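Local atomic coordinates of Alpha/beta hydrolase (Enterobacter asburiae, PDB entry 6KMO), a protein that probably hydrolyses carboxylic esters, acting as an esterase or lipase of the alpha/beta hydrolase fold. Residues 26-31 / 274-279; 30-35 / 313-318; 300-305 / 318-323. The protein carries 2 engineered substitutions. All coordinates share one frame; numbering follows the deposited sequence. Where two conformers were deposited one is given.

How the interactions relate
The three contacts form one cluster on one side of the chain's centre, with centres about 9 to 11 Å apart. Interactions 1 and 2 start from the N-terminal arm, the first using the residues leading into helix 30-41 and the second its opening turns. Interaction 1 reaches the loop after strand 269-274 and closes before interaction 3 opens on the next strand of the sheet, 297-302, which it joins to helix 319-335. Interactions 2 and 3 alternate along the chain (30-35, 300-305, 313-318, 318-323). Glu318 is shared by interactions 2 and 3, and its hydrogen bond to Thr29 ties both to interaction 1. An N-terminal element is fastened to the last strands of the sheet, beside the second subunit.

Interaction 1 of 3, residues 26-31 / 274-279; sequences PTPTAG and AELDVL
Leu276, Pro26 and Glu275 carry most of this contact, with Pro28 adding a smaller share. The CD2 methyl of Leu276 touches both proline rings, 3.9 Å from Pro28 CD and 4.1 Å from Pro26 CB, while its CD1 methyl reaches the peptide between them, 3.6 Å from Thr27 O. Glu275 crosses Pro26 at about a right angle, its OE2 3.4 Å from Pro26 CA. That reach follows from an extended chain, with CG anti to the backbone N (chi1 178°). Between the two segments everything is van der Waals packing; the polar ends are held from elsewhere. Glu275 OE1 accepts from Gly304 N and OE2 forms a salt bridge with Arg288 of the second subunit, so both oxygens of this buried carboxylate are gripped, which should keep it ionised. One residue past Leu276, Asp277 OD1 takes a capping bond from Leu279 N at 2.9 Å, nearly straight (165°) and from above the carboxylate plane. Its OD2 is hydrogen-bonded to His307 ND1, a pairing consistent with the acid and histidine of a hydrolase catalytic triad. Segment 274-279 turns a corner at Glu275 as the chain passes from strand 269-274 toward helix 280-292; against that corner lies the extended run before helix 30-41, with Pro26 also touching helix 218-222.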
loop_
_atom_site.group_PDB
_atom_site.type_symbol
_atom_site.label_atom_id
_atom_site.label_comp_id
_atom_site.label_asym_id
_atom_site.label_seq_id
_atom_site.Cartn_x
_atom_site.Cartn_y
_atom_site.Cartn_z
ATOM N N PRO A 26 7.451 -8.917 13.579
ATOM C CA PRO A 26 6.040 -8.917 13.159
ATOM C C PRO A 26 5.119 -9.175 14.340
ATOM O O PRO A 26 5.283 -10.153 15.070
ATOM C CB PRO A 26 5.961 -10.070 12.154
ATOM C CG PRO A 26 7.371 -10.325 11.745
ATOM C CD PRO A 26 8.199 -10.017 12.944
ATOM N N THR A 27 4.157 -8.281 14.543
ATOM C CA THR A 27 3.122 -8.435 15.555
ATOM C C THR A 27 1.808 -7.937 14.978
ATOM O O THR A 27 1.808 -7.028 14.136
ATOM C CB THR A 27 3.447 -7.636 16.827
ATOM O OG1 THR A 27 3.371 -6.234 16.560
ATOM C CG2 THR A 27 4.842 -7.956 17.316
ATOM N N PRO A 28 0.680 -8.522 15.371
ATOM C CA PRO A 28 -0.608 -7.995 14.919
ATOM C C PRO A 28 -0.849 -6.611 15.481
ATOM O O PRO A 28 -0.365 -6.264 16.558
ATOM C CB PRO A 28 -1.624 -8.986 15.501
ATOM C CG PRO A 28 -0.848 -10.228 15.813
ATOM C CD PRO A 28 0.507 -9.717 16.224
ATOM N N THR A 29 -1.636 -5.814 14.765
ATOM C CA THR A 29 -2.133 -4.597 15.375
ATOM C C THR A 29 -3.032 -4.947 16.562
ATOM O O THR A 29 -3.456 -6.090 16.740
ATOM C CB THR A 29 -2.965 -3.770 14.406
ATOM O OG1 THR A 29 -4.112 -4.539 14.039
ATOM C CG2 THR A 29 -2.170 -3.358 13.192
ATOM N N ALA A 30 -3.354 -3.934 17.352
ATOM C CA ALA A 30 -4.210 -4.169 18.512
ATOM C C ALA A 30 -5.568 -4.711 18.098
ATOM O O ALA A 30 -6.097 -5.623 18.742
ATOM C CB ALA A 30 -4.352 -2.882 19.313
ATOM N N GLY A 31 -6.155 -4.167 17.031
ATOM C CA GLY A 31 -7.447 -4.641 16.581
ATOM C C GLY A 31 -7.394 -6.060 16.047
ATOM O O GLY A 31 -8.311 -6.851 16.265
ATOM N N ALA A 274 -0.300 -9.691 3.463
ATOM C CA ALA A 274 -0.428 -9.464 4.895
ATOM C C ALA A 274 0.858 -9.880 5.583
ATOM O O ALA A 274 1.406 -10.952 5.299
ATOM C CB ALA A 274 -1.581 -10.288 5.453
ATOM N N GLU A 275 1.335 -9.051 6.521
ATOM C CA GLU A 275 2.610 -9.346 7.176
ATOM C C GLU A 275 2.576 -10.683 7.913
ATOM O O GLU A 275 3.575 -11.406 7.924
ATOM C CB GLU A 275 3.000 -8.218 8.139
ATOM C CG GLU A 275 4.300 -8.475 8.904
ATOM C CD GLU A 275 4.615 -7.420 9.937
ATOM O OE1 GLU A 275 3.690 -6.768 10.468
ATOM O OE2 GLU A 275 5.826 -7.256 10.207
ATOM N N LEU A 276 1.458 -11.017 8.555
ATOM C CA LEU A 276 1.382 -12.208 9.407
ATOM C C LEU A 276 0.474 -13.241 8.761
ATOM O O LEU A 276 -0.576 -13.576 9.305
ATOM C CB LEU A 276 0.916 -11.831 10.823
ATOM C CG LEU A 276 1.875 -10.876 11.560
ATOM C CD1 LEU A 276 1.358 -9.460 11.508
ATOM C CD2 LEU A 276 2.099 -11.317 13.010
ATOM N N ASP A 277 0.881 -13.750 7.598
ATOM C CA ASP A 277 0.103 -14.670 6.765
ATOM C C ASP A 277 1.063 -15.726 6.241
ATOM O O ASP A 277 2.123 -15.396 5.707
ATOM C CB ASP A 277 -0.522 -13.863 5.614
ATOM C CG ASP A 277 -1.419 -14.673 4.676
ATOM O OD1 ASP A 277 -1.479 -15.914 4.752
ATOM O OD2 ASP A 277 -2.106 -14.019 3.838
ATOM N N VAL A 278 0.694 -17.003 6.388
ATOM C CA VAL A 278 1.497 -18.076 5.813
ATOM C C VAL A 278 1.773 -17.842 4.328
ATOM O O VAL A 278 2.840 -18.206 3.836
ATOM C CB VAL A 278 0.868 -19.468 6.038
ATOM C CG1 VAL A 278 0.860 -19.825 7.524
ATOM C CG2 VAL A 278 -0.529 -19.566 5.444
ATOM N N LEU A 279 0.827 -17.246 3.601
ATOM C CA LEU A 279 0.927 -17.021 2.166
ATOM C C LEU A 279 1.746 -15.791 1.802
ATOM O O LEU A 279 1.964 -15.532 0.619
ATOM C CB LEU A 279 -0.475 -16.861 1.574
ATOM C CG LEU A 279 -1.450 -18.009 1.817
ATOM C CD1 LEU A 279 -2.789 -17.623 1.227
ATOM C CD2 LEU A 279 -0.929 -19.317 1.272
#

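Interaction 2 of 3, residues 30-35 / 313-318; sequences AGVQAF and NPLSQE
Leu315 is the knot of the tight half of this contact. Its CG stands anti to the carbonyl carbon (chi1 -66°), which brings the CD2 methyl up against the helix at three points: 3.8 Å from Phe35 CB, 4.0 Å from Gly31 O and 4.2 Å from Val32 CG2. Beside it the Phe35 ring, obliquely placed, brings CD1 to 3.9 Å from Pro314 CB, and here the packing runs out toward solvent, since Pro314 is exposed. The loop owes its shape to a 3-10 segment, 313-315, followed by a type I turn from Leu315 to Glu318, the N-cap residue of helix 319-335, the C-terminal helix of this alpha/beta hydrolase fold. Toward the start of helix 30-41 apolar packing gives way to a close carboxylate approach and a water bridge. Glu318 bends at chi2 (70°) and sets OE1 3.3 Å from Gly31 CA, an approach open because that residue has no side chain. Its OE2 is hydrogen-bonded to Thr29 OG1 and also accepts from a water at 2.8 Å, which itself takes the N-H of Gly31. Because the carboxylate lies by the N-terminus of helix 30-41, its negative charge is probably stabilised there.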
loop_
_atom_site.group_PDB
_atom_site.type_symbol
_atom_site.label_atom_id
_atom_site.label_comp_id
_atom_site.label_asym_id
_atom_site.label_seq_id
_atom_site.Cartn_x
_atom_site.Cartn_y
_atom_site.Cartn_z
ATOM N N ALA A 30 -3.354 -3.934 17.352
ATOM C CA ALA A 30 -4.210 -4.169 18.512
ATOM C C ALA A 30 -5.568 -4.711 18.098
ATOM O O ALA A 30 -6.097 -5.623 18.742
ATOM C CB ALA A 30 -4.352 -2.882 19.313
ATOM N N GLY A 31 -6.155 -4.167 17.031
ATOM C CA GLY A 31 -7.447 -4.641 16.581
ATOM C C GLY A 31 -7.394 -6.060 16.047
ATOM O O GLY A 31 -8.311 -6.851 16.265
ATOM N N VAL A 32 -6.332 -6.397 15.320
ATOM C CA VAL A 32 -6.203 -7.764 14.828
ATOM C C VAL A 32 -5.966 -8.725 15.979
ATOM O O VAL A 32 -6.512 -9.839 15.989
ATOM C CB VAL A 32 -5.107 -7.830 13.746
ATOM C CG1 VAL A 32 -4.777 -9.284 13.390
ATOM C CG2 VAL A 32 -5.569 -7.067 12.507
ATOM N N GLN A 33 -5.170 -8.310 16.968
ATOM C CA GLN A 33 -4.946 -9.148 18.140
ATOM C C GLN A 33 -6.245 -9.394 18.894
ATOM O O GLN A 33 -6.499 -10.518 19.340
ATOM C CB GLN A 33 -3.906 -8.509 19.051
ATOM C CG GLN A 33 -3.524 -9.419 20.207
ATOM C CD GLN A 33 -2.794 -10.655 19.753
ATOM O OE1 GLN A 33 -1.715 -10.569 19.175
ATOM N NE2 GLN A 33 -3.382 -11.811 19.999
ATOM N N ALA A 34 -7.093 -8.375 19.019
ATOM C CA ALA A 34 -8.378 -8.560 19.694
ATOM C C ALA A 34 -9.215 -9.602 18.970
ATOM O O ALA A 34 -9.850 -10.461 19.602
ATOM C CB ALA A 34 -9.123 -7.229 19.779
ATOM N N PHE A 35 -9.225 -9.554 17.638
ATOM C CA PHE A 35 -9.954 -10.541 16.856
ATOM C C PHE A 35 -9.374 -11.930 17.063
ATOM O O PHE A 35 -10.111 -12.895 17.274
ATOM C CB PHE A 35 -9.905 -10.151 15.372
ATOM C CG PHE A 35 -10.397 -11.223 14.454
ATOM C CD1 PHE A 35 -11.748 -11.415 14.259
ATOM C CD2 PHE A 35 -9.512 -12.063 13.801
ATOM C CE1 PHE A 35 -12.205 -12.417 13.420
ATOM C CE2 PHE A 35 -9.977 -13.065 12.973
ATOM C CZ PHE A 35 -11.324 -13.233 12.781
ATOM N N ASN A 313 -15.391 -9.628 8.141
ATOM C CA ASN A 313 -16.210 -8.492 8.523
ATOM C C ASN A 313 -15.934 -7.983 9.930
ATOM O O ASN A 313 -16.048 -6.765 10.124
ATOM C CB ASN A 313 -17.684 -8.808 8.267
ATOM C CG ASN A 313 -18.000 -8.873 6.795
ATOM O OD1 ASN A 313 -17.263 -8.340 5.968
ATOM N ND2 ASN A 313 -19.073 -9.545 6.446
ATOM N N PRO A 314 -15.543 -8.804 10.909
ATOM C CA PRO A 314 -15.163 -8.229 12.215
ATOM C C PRO A 314 -13.977 -7.283 12.143
ATOM O O PRO A 314 -13.761 -6.518 13.096
ATOM C CB PRO A 314 -14.874 -9.462 13.074
ATOM C CG PRO A 314 -15.770 -10.521 12.465
ATOM C CD PRO A 314 -15.683 -10.267 10.971
ATOM N N LEU A 315 -13.208 -7.296 11.048
ATOM C CA LEU A 315 -12.080 -6.385 10.876
ATOM C C LEU A 315 -12.386 -5.217 9.942
ATOM O O LEU A 315 -11.477 -4.451 9.602
ATOM C CB LEU A 315 -10.857 -7.150 10.367
ATOM C CG LEU A 315 -10.272 -8.161 11.354
ATOM C CD1 LEU A 315 -9.149 -8.917 10.686
ATOM C CD2 LEU A 315 -9.780 -7.471 12.614
ATOM N N SER A 316 -13.643 -5.021 9.553
ATOM C CA SER A 316 -13.970 -4.034 8.538
ATOM C C SER A 316 -13.819 -2.606 9.014
ATOM O O SER A 316 -13.834 -1.698 8.177
ATOM C CB SER A 316 -15.399 -4.259 8.017
ATOM O OG SER A 316 -16.351 -3.926 9.000
ATOM N N GLN A 317 -13.654 -2.375 10.309
ATOM C CA GLN A 317 -13.363 -1.042 10.823
ATOM C C GLN A 317 -11.909 -0.895 11.249
ATOM O O GLN A 317 -11.520 0.148 11.790
ATOM C CB GLN A 317 -14.319 -0.678 11.958
ATOM C CG GLN A 317 -15.729 -0.338 11.451
ATOM C CD GLN A 317 -15.740 0.876 10.534
ATOM O OE1 GLN A 317 -15.146 1.917 10.845
ATOM N NE2 GLN A 317 -16.382 0.740 9.387
ATOM N N GLU A 318 -11.081 -1.894 10.983
ATOM C CA GLU A 318 -9.662 -1.760 11.271
ATOM C C GLU A 318 -9.073 -0.683 10.360
ATOM O O GLU A 318 -9.314 -0.704 9.152
ATOM C CB GLU A 318 -8.971 -3.100 11.025
ATOM C CG GLU A 318 -7.468 -3.127 11.292
ATOM C CD GLU A 318 -7.096 -3.022 12.768
ATOM O OE1 GLU A 318 -7.977 -3.228 13.632
ATOM O OE2 GLU A 318 -5.917 -2.733 13.066
HETATM O O HOH W 1 -5.467 -1.723 15.634
#

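Interaction 3 of 3, residues 300-305 / 318-323; sequences TRYNGM and EPTVKV
Met305 leaves the backbone pointing at helix 319-335 and meets Thr320 tip to tip. From CB the chain turns with CG anti to the carbonyl carbon (chi1 -68°), which puts CG 3.6 Å from Thr320 CG2. A bend at chi2 (-59°) then keeps the sulfur alongside the same methyl, SD lying 3.7 Å from Thr320 CG2 and, more loosely, 4.3 Å from Val321 CG2. A further bend at chi3 (101°) folds CE round the threonine, 3.7 Å from Thr320 CB, with Glu318 OE2, itself hydrogen-bonded to Thr29, at 3.9 Å from CE. The bent chain thus lies against Thr320, with Val321 and Glu318 at its flanks. Thr320 CG2, anti to its own backbone N, is also met from the strand: Tyr302 CD2 lies 3.8 Å away, the ring oblique to the methyl, so that tyrosine and methionine touch CG2 from directions roughly at right angles. Tyr302 OH goes further along the helix to hydrogen-bond Gln327 OE1. The other branch of the threonine turns to water. Its OG1 is 2.7 Å from a water that donates to Asn303 O at 2.7 Å, bridging helix to turn, and it has a weak hydrogen bond to Val297 O of the second subunit. A type II turn from Tyr302 to Met305, with Gly304 at the position of positive phi, carries the chain from the strand to Met305. Residues 300-302 pair in an antiparallel ladder with a strand of the second subunit, carrying the sheet across the dimer interface. Packing the last strand of the central sheet and the turn after it against the C-terminal helix is a hallmark of the alpha/beta hydrolase fold, in which the loop between them usually bears the catalytic histidine.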
loop_
_atom_site.group_PDB
_atom_site.type_symbol
_atom_site.label_atom_id
_atom_site.label_comp_id
_atom_site.label_asym_id
_atom_site.label_seq_id
_atom_site.Cartn_x
_atom_site.Cartn_y
_atom_site.Cartn_z
ATOM N N THR A 300 2.586 -4.584 -2.309
ATOM C CA THR A 300 2.429 -3.835 -1.070
ATOM C C THR A 300 2.149 -4.805 0.065
ATOM O O THR A 300 1.144 -5.529 0.033
ATOM C CB THR A 300 1.260 -2.851 -1.143
ATOM O OG1 THR A 300 1.303 -2.094 -2.354
ATOM C CG2 THR A 300 1.271 -1.889 0.041
ATOM N N ARG A 301 3.013 -4.802 1.069
ATOM C CA ARG A 301 2.792 -5.550 2.299
ATOM C C ARG A 301 2.156 -4.629 3.331
ATOM O O ARG A 301 2.685 -3.552 3.614
ATOM C CB ARG A 301 4.122 -6.075 2.844
ATOM C CG ARG A 301 4.006 -6.843 4.152
ATOM C CD ARG A 301 5.351 -7.080 4.804
ATOM N NE ARG A 301 6.114 -8.092 4.097
ATOM C CZ ARG A 301 7.149 -8.747 4.600
ATOM N NH1 ARG A 301 7.576 -8.458 5.815
ATOM N NH2 ARG A 301 7.755 -9.678 3.884
ATOM N N TYR A 302 1.028 -5.048 3.893
ATOM C CA TYR A 302 0.335 -4.305 4.940
ATOM C C TYR A 302 0.734 -4.897 6.288
ATOM O O TYR A 302 0.455 -6.070 6.575
ATOM C CB TYR A 302 -1.184 -4.295 4.715
ATOM C CG TYR A 302 -1.563 -3.382 3.556
ATOM C CD1 TYR A 302 -1.454 -3.818 2.251
ATOM C CD2 TYR A 302 -1.967 -2.078 3.775
ATOM C CE1 TYR A 302 -1.753 -2.983 1.186
ATOM C CE2 TYR A 302 -2.281 -1.234 2.709
ATOM C CZ TYR A 302 -2.170 -1.705 1.422
ATOM O OH TYR A 302 -2.457 -0.902 0.329
ATOM N N ASN A 303 1.423 -4.098 7.098
ATOM C CA ASN A 303 1.930 -4.622 8.356
ATOM C C ASN A 303 0.830 -4.793 9.407
ATOM O O ASN A 303 -0.205 -4.124 9.399
ATOM C CB ASN A 303 3.053 -3.740 8.896
ATOM C CG ASN A 303 4.409 -4.129 8.383
ATOM O OD1 ASN A 303 4.558 -4.995 7.513
ATOM N ND2 ASN A 303 5.437 -3.503 8.937
ATOM N N GLY A 304 1.054 -5.757 10.298
ATOM C CA GLY A 304 0.166 -5.997 11.402
ATOM C C GLY A 304 -1.065 -6.793 11.047
ATOM O O GLY A 304 -1.906 -7.026 11.927
ATOM N N MET A 305 -1.200 -7.210 9.791
ATOM C CA MET A 305 -2.413 -7.847 9.299
ATOM C C MET A 305 -2.251 -9.361 9.223
ATOM O O MET A 305 -1.158 -9.892 8.990
ATOM C CB MET A 305 -2.779 -7.330 7.894
ATOM C CG MET A 305 -3.215 -5.881 7.812
ATOM S SD MET A 305 -4.713 -5.451 8.846
ATOM C CE MET A 305 -3.877 -4.660 10.302
ATOM N N GLU A 318 -11.081 -1.894 10.983
ATOM C CA GLU A 318 -9.662 -1.760 11.271
ATOM C C GLU A 318 -9.073 -0.683 10.360
ATOM O O GLU A 318 -9.314 -0.704 9.152
ATOM C CB GLU A 318 -8.971 -3.100 11.025
ATOM C CG GLU A 318 -7.468 -3.127 11.292
ATOM C CD GLU A 318 -7.096 -3.022 12.768
ATOM O OE1 GLU A 318 -7.977 -3.228 13.632
ATOM O OE2 GLU A 318 -5.917 -2.733 13.066
ATOM N N PRO A 319 -8.310 0.281 10.890
ATOM C CA PRO A 319 -7.843 1.370 10.025
ATOM C C PRO A 319 -7.111 0.891 8.792
ATOM O O PRO A 319 -7.371 1.397 7.692
ATOM C CB PRO A 319 -6.948 2.197 10.952
ATOM C CG PRO A 319 -7.623 2.011 12.303
ATOM C CD PRO A 319 -8.054 0.562 12.314
ATOM N N THR A 320 -6.216 -0.090 8.944
ATOM C CA THR A 320 -5.451 -0.590 7.808
ATOM C C THR A 320 -6.359 -1.184 6.744
ATOM O O THR A 320 -6.066 -1.072 5.551
ATOM C CB THR A 320 -4.456 -1.646 8.282
ATOM O OG1 THR A 320 -3.471 -1.041 9.113
ATOM C CG2 THR A 320 -3.740 -2.345 7.125
ATOM N N VAL A 321 -7.416 -1.882 7.149
ATOM C CA VAL A 321 -8.333 -2.488 6.186
ATOM C C VAL A 321 -8.977 -1.415 5.327
ATOM O O VAL A 321 -8.999 -1.504 4.093
ATOM C CB VAL A 321 -9.387 -3.348 6.913
ATOM C CG1 VAL A 321 -10.516 -3.752 5.962
ATOM C CG2 VAL A 321 -8.720 -4.574 7.543
ATOM N N LYS A 322 -9.533 -0.389 5.966
ATOM C CA LYS A 322 -10.210 0.658 5.222
ATOM C C LYS A 322 -9.268 1.325 4.239
ATOM O O LYS A 322 -9.634 1.569 3.081
ATOM C CB LYS A 322 -10.789 1.682 6.188
ATOM C CG LYS A 322 -11.904 1.082 7.054
ATOM C CD LYS A 322 -12.719 2.146 7.795
ATOM C CE LYS A 322 -12.049 2.601 9.057
ATOM N NZ LYS A 322 -12.953 3.537 9.806
ATOM N N VAL A 323 -8.032 1.586 4.661
ATOM C CA VAL A 323 -7.072 2.218 3.769
ATOM C C VAL A 323 -6.648 1.254 2.667
ATOM O O VAL A 323 -6.611 1.631 1.495
ATOM C CB VAL A 323 -5.880 2.770 4.572
ATOM C CG1 VAL A 323 -4.726 3.182 3.646
ATOM C CG2 VAL A 323 -6.351 3.940 5.424
HETATM O O HOH W 2 -0.773 -1.498 8.897
#